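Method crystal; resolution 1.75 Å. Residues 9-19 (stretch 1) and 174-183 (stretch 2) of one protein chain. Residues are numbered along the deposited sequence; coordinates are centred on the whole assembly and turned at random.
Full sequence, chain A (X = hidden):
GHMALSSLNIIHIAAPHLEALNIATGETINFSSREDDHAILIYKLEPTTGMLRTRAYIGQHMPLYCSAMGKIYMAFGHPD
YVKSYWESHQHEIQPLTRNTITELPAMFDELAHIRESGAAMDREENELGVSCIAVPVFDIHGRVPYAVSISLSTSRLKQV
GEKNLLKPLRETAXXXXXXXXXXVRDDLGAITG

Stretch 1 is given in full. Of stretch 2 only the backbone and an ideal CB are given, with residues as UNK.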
# COMPACT_ATOMS: atom_id res chain seq x y z
N ASN A 9 12.94 -5.68 -13.32
CA ASN A 9 12.50 -4.72 -14.32
C ASN A 9 11.65 -3.60 -13.71
O ASN A 9 11.90 -2.43 -13.98
CB ASN A 9 11.72 -5.41 -15.46
CG ASN A 9 12.56 -6.45 -16.19
OD1 ASN A 9 13.79 -6.49 -16.06
ND2 ASN A 9 11.88 -7.31 -16.96
N ILE A 10 10.67 -3.96 -12.88
CA ILE A 10 9.83 -2.95 -12.24
C ILE A 10 10.62 -2.08 -11.23
O ILE A 10 10.40 -0.87 -11.15
CB ILE A 10 8.51 -3.54 -11.64
CG1 ILE A 10 7.53 -2.42 -11.25
CG2 ILE A 10 8.79 -4.46 -10.43
CD1 ILE A 10 6.93 -1.66 -12.42
N ILE A 11 11.54 -2.68 -10.49
CA ILE A 11 12.34 -1.88 -9.55
C ILE A 11 13.23 -0.89 -10.32
O ILE A 11 13.36 0.28 -9.93
CB ILE A 11 13.10 -2.77 -8.54
CG1 ILE A 11 12.10 -3.35 -7.53
CG2 ILE A 11 14.14 -1.95 -7.76
CD1 ILE A 11 12.56 -4.61 -6.82
N HIS A 12 13.78 -1.33 -11.46
CA HIS A 12 14.55 -0.44 -12.32
C HIS A 12 13.76 0.80 -12.79
O HIS A 12 14.27 1.92 -12.76
CB HIS A 12 15.15 -1.18 -13.53
CG HIS A 12 16.16 -0.36 -14.28
ND1 HIS A 12 17.41 -0.09 -13.78
CD2 HIS A 12 16.06 0.31 -15.46
CE1 HIS A 12 18.06 0.69 -14.63
NE2 HIS A 12 17.27 0.94 -15.66
N ILE A 13 12.53 0.57 -13.23
CA ILE A 13 11.60 1.64 -13.58
C ILE A 13 11.26 2.50 -12.36
O ILE A 13 11.31 3.74 -12.43
CB ILE A 13 10.29 1.03 -14.16
CG1 ILE A 13 10.55 0.34 -15.50
CG2 ILE A 13 9.16 2.12 -14.27
CD1 ILE A 13 9.28 -0.19 -16.17
N ALA A 14 10.91 1.85 -11.25
CA ALA A 14 10.31 2.57 -10.12
C ALA A 14 11.30 3.30 -9.21
O ALA A 14 10.97 4.38 -8.70
CB ALA A 14 9.43 1.63 -9.30
N ALA A 15 12.49 2.73 -9.02
CA ALA A 15 13.44 3.23 -8.00
C ALA A 15 13.72 4.75 -7.99
O ALA A 15 13.67 5.35 -6.93
CB ALA A 15 14.76 2.42 -8.01
N PRO A 16 13.97 5.40 -9.13
CA PRO A 16 14.24 6.85 -9.11
C PRO A 16 13.05 7.63 -8.55
O PRO A 16 13.22 8.64 -7.85
CB PRO A 16 14.41 7.20 -10.59
CG PRO A 16 14.68 5.93 -11.28
CD PRO A 16 13.99 4.86 -10.50
N HIS A 17 11.84 7.15 -8.88
CA HIS A 17 10.60 7.79 -8.47
C HIS A 17 10.34 7.57 -6.98
O HIS A 17 9.92 8.49 -6.29
CB HIS A 17 9.43 7.26 -9.30
CG HIS A 17 9.56 7.53 -10.76
ND1 HIS A 17 9.42 8.79 -11.29
CD2 HIS A 17 9.85 6.71 -11.80
CE1 HIS A 17 9.60 8.73 -12.60
NE2 HIS A 17 9.86 7.48 -12.93
N LEU A 18 10.57 6.34 -6.51
CA LEU A 18 10.38 6.04 -5.10
C LEU A 18 11.40 6.79 -4.24
O LEU A 18 11.05 7.34 -3.19
CB LEU A 18 10.43 4.52 -4.86
CG LEU A 18 9.35 3.73 -5.62
CD1 LEU A 18 9.66 2.24 -5.62
CD2 LEU A 18 7.97 3.99 -5.03
N GLU A 19 12.65 6.83 -4.69
CA GLU A 19 13.68 7.62 -3.99
C GLU A 19 13.30 9.10 -3.89
O GLU A 19 13.44 9.73 -2.85
CB GLU A 19 15.03 7.49 -4.69
CG GLU A 19 15.70 6.14 -4.47
CD GLU A 19 17.08 6.09 -5.12
OE1 GLU A 19 17.66 7.16 -5.39
OE2 GLU A 19 17.57 4.98 -5.36
N UNK A 174 1.68 7.36 -10.61
CA UNK A 174 1.33 7.68 -11.99
C UNK A 174 2.55 7.61 -12.91
O UNK A 174 2.47 7.05 -14.00
CB UNK A 174 0.70 9.07 -12.06
N UNK A 175 3.68 8.16 -12.46
CA UNK A 175 4.92 8.16 -13.23
C UNK A 175 5.41 6.72 -13.49
O UNK A 175 5.75 6.37 -14.63
CB UNK A 175 5.99 8.96 -12.49
N UNK A 176 5.43 5.91 -12.43
CA UNK A 176 5.76 4.48 -12.55
C UNK A 176 4.81 3.76 -13.52
O UNK A 176 5.25 3.04 -14.41
CB UNK A 176 5.70 3.81 -11.18
N UNK A 177 3.51 3.96 -13.35
CA UNK A 177 2.53 3.33 -14.22
C UNK A 177 2.70 3.73 -15.69
O UNK A 177 2.61 2.88 -16.60
CB UNK A 177 1.12 3.69 -13.75
N UNK A 178 2.94 5.02 -15.91
CA UNK A 178 3.12 5.59 -17.24
C UNK A 178 4.36 5.03 -17.92
O UNK A 178 4.31 4.64 -19.08
CB UNK A 178 3.21 7.11 -17.16
N UNK A 179 5.46 4.98 -17.18
CA UNK A 179 6.71 4.39 -17.67
C UNK A 179 6.61 2.89 -17.92
O UNK A 179 7.17 2.39 -18.89
CB UNK A 179 7.84 4.66 -16.67
N UNK A 180 5.90 2.17 -17.06
CA UNK A 180 5.70 0.73 -17.26
C UNK A 180 4.91 0.52 -18.56
O UNK A 180 5.30 -0.30 -19.40
CB UNK A 180 4.97 0.10 -16.07
N UNK A 181 3.84 1.29 -18.71
CA UNK A 181 3.00 1.27 -19.90
C UNK A 181 3.77 1.44 -21.19
O UNK A 181 3.53 0.70 -22.15
CB UNK A 181 1.94 2.37 -19.80
N UNK A 182 4.70 2.40 -21.22
CA UNK A 182 5.54 2.65 -22.39
C UNK A 182 6.35 1.41 -22.76
O UNK A 182 6.44 1.04 -23.93
CB UNK A 182 6.48 3.83 -22.13
N UNK A 183 6.93 0.75 -21.76
CA UNK A 183 7.71 -0.46 -21.99
C UNK A 183 6.79 -1.68 -22.13
O UNK A 183 6.97 -2.50 -23.03
CB UNK A 183 8.71 -0.67 -20.85

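Two helices pass at 9.3 Å between axes, their directions 149° apart, so the contact reads as a near-antiparallel ladder: the start of one stretch meets the end of the other.

Position 174 is helical, and its ideal CB has nothing of stretch 1 within 5.5 Å. Almost any helix-tolerant residue would do; it is Gln 174, which makes no contact here.

At 175 CA-to-CB points toward stretch 1, and the ideal CB lies 3.6 Å from CE1 of His 17. A methyl already reaches the imidazole, so a small residue suits best. Ala 175 fills it, its CB 3.9 Å from the centroid of the His 17 ring and over one face, a CH-pi contact.

Position 176 points sideways, yet its CB is 4.7 Å from Ala 14 CB and 4.9 Å from Ile 13 CG2. The short side chain of Ala 14 leaves a hollow, and CA of Ala 14 and CA of 176 are 5.5 Å apart, the nearest CA pair here. Leucine, isoleucine or methionine could be considered. The deposited Ile 176 (m, t) is a knob among Ile 13, Ala 14, His 17 and Leu 18. CD1 of Ile 176 lies 3.7 Å from Ala 14 CB and 3.9 Å from Leu 18 CD2, while CG2 of Ile 176 lies 4.2 Å from Ile 10 CD1.

Position 177 points away and 178 is out of reach; both would accept polar residues, and they are Ser 177 and Asn 178.

At 179 CB points toward stretch 1, 3.7 Å from Ile 13 CG2 and 5.1 Å from His 17 NE2. Glutamate or glutamine could cover the isoleucine and accept from the imidazole. Glu 179 does so: His 17 NE2 donates to Glu 179 OE1 at 2.6 Å, at the ring edge, near its plane, with the methyl of Ala 175 over one face.

The CB at 180 points sideways, 4.3 Å from Ile 13 CD1. Two isoleucine ends, Ile 10 and Ile 13, call for a branched or long aliphatic. Leu 180 (t, p) places its CD1 4.1 Å from Ile 10 CD1 and 4.2 Å from Ile 13 CD1.

Position 181 faces away, with ordinary helical angles that do not demand glycine; Gly 181 sits there. Position 182 is out of reach and permissive, and holds Phe 182.

At 183 CB points toward stretch 1, 4.7 Å from Ile 13 CD1, so a small or β-branched residue would fit. Thr 183 (p) donates from OG1 to Leu 180 O at 3.0 Å.

Stretch 2 174-183: QAISNELGFT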
# COMPACT_ATOMS: atom_id res chain seq x y z
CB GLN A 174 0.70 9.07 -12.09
CG GLN A 174 -0.76 9.14 -11.65
CD GLN A 174 -1.26 10.59 -11.47
OE1 GLN A 174 -0.47 11.51 -11.22
NE2 GLN A 174 -2.57 10.78 -11.61
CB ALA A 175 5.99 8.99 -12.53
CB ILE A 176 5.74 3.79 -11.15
CG1 ILE A 176 6.78 4.44 -10.22
CG2 ILE A 176 5.95 2.25 -11.29
CD1 ILE A 176 6.64 4.05 -8.73
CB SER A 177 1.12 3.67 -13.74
OG SER A 177 0.17 3.22 -14.68
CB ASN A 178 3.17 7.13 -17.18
CG ASN A 178 1.80 7.75 -16.93
OD1 ASN A 178 0.77 7.10 -17.13
ND2 ASN A 178 1.78 9.02 -16.50
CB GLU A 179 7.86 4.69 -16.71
CG GLU A 179 8.48 6.05 -16.96
CD GLU A 179 9.50 6.45 -15.90
OE1 GLU A 179 9.52 7.65 -15.55
OE2 GLU A 179 10.27 5.58 -15.43
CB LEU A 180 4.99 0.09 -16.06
CG LEU A 180 4.49 -1.36 -16.17
CD1 LEU A 180 5.64 -2.38 -16.26
CD2 LEU A 180 3.54 -1.70 -15.02
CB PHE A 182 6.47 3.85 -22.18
CG PHE A 182 5.75 5.17 -21.96
CD1 PHE A 182 4.40 5.34 -22.30
CD2 PHE A 182 6.43 6.26 -21.41
CE1 PHE A 182 3.75 6.57 -22.09
CE2 PHE A 182 5.79 7.49 -21.19
CZ PHE A 182 4.45 7.64 -21.54
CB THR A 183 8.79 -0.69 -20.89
OG1 THR A 183 8.17 -1.17 -19.69
CG2 THR A 183 9.44 0.63 -20.47
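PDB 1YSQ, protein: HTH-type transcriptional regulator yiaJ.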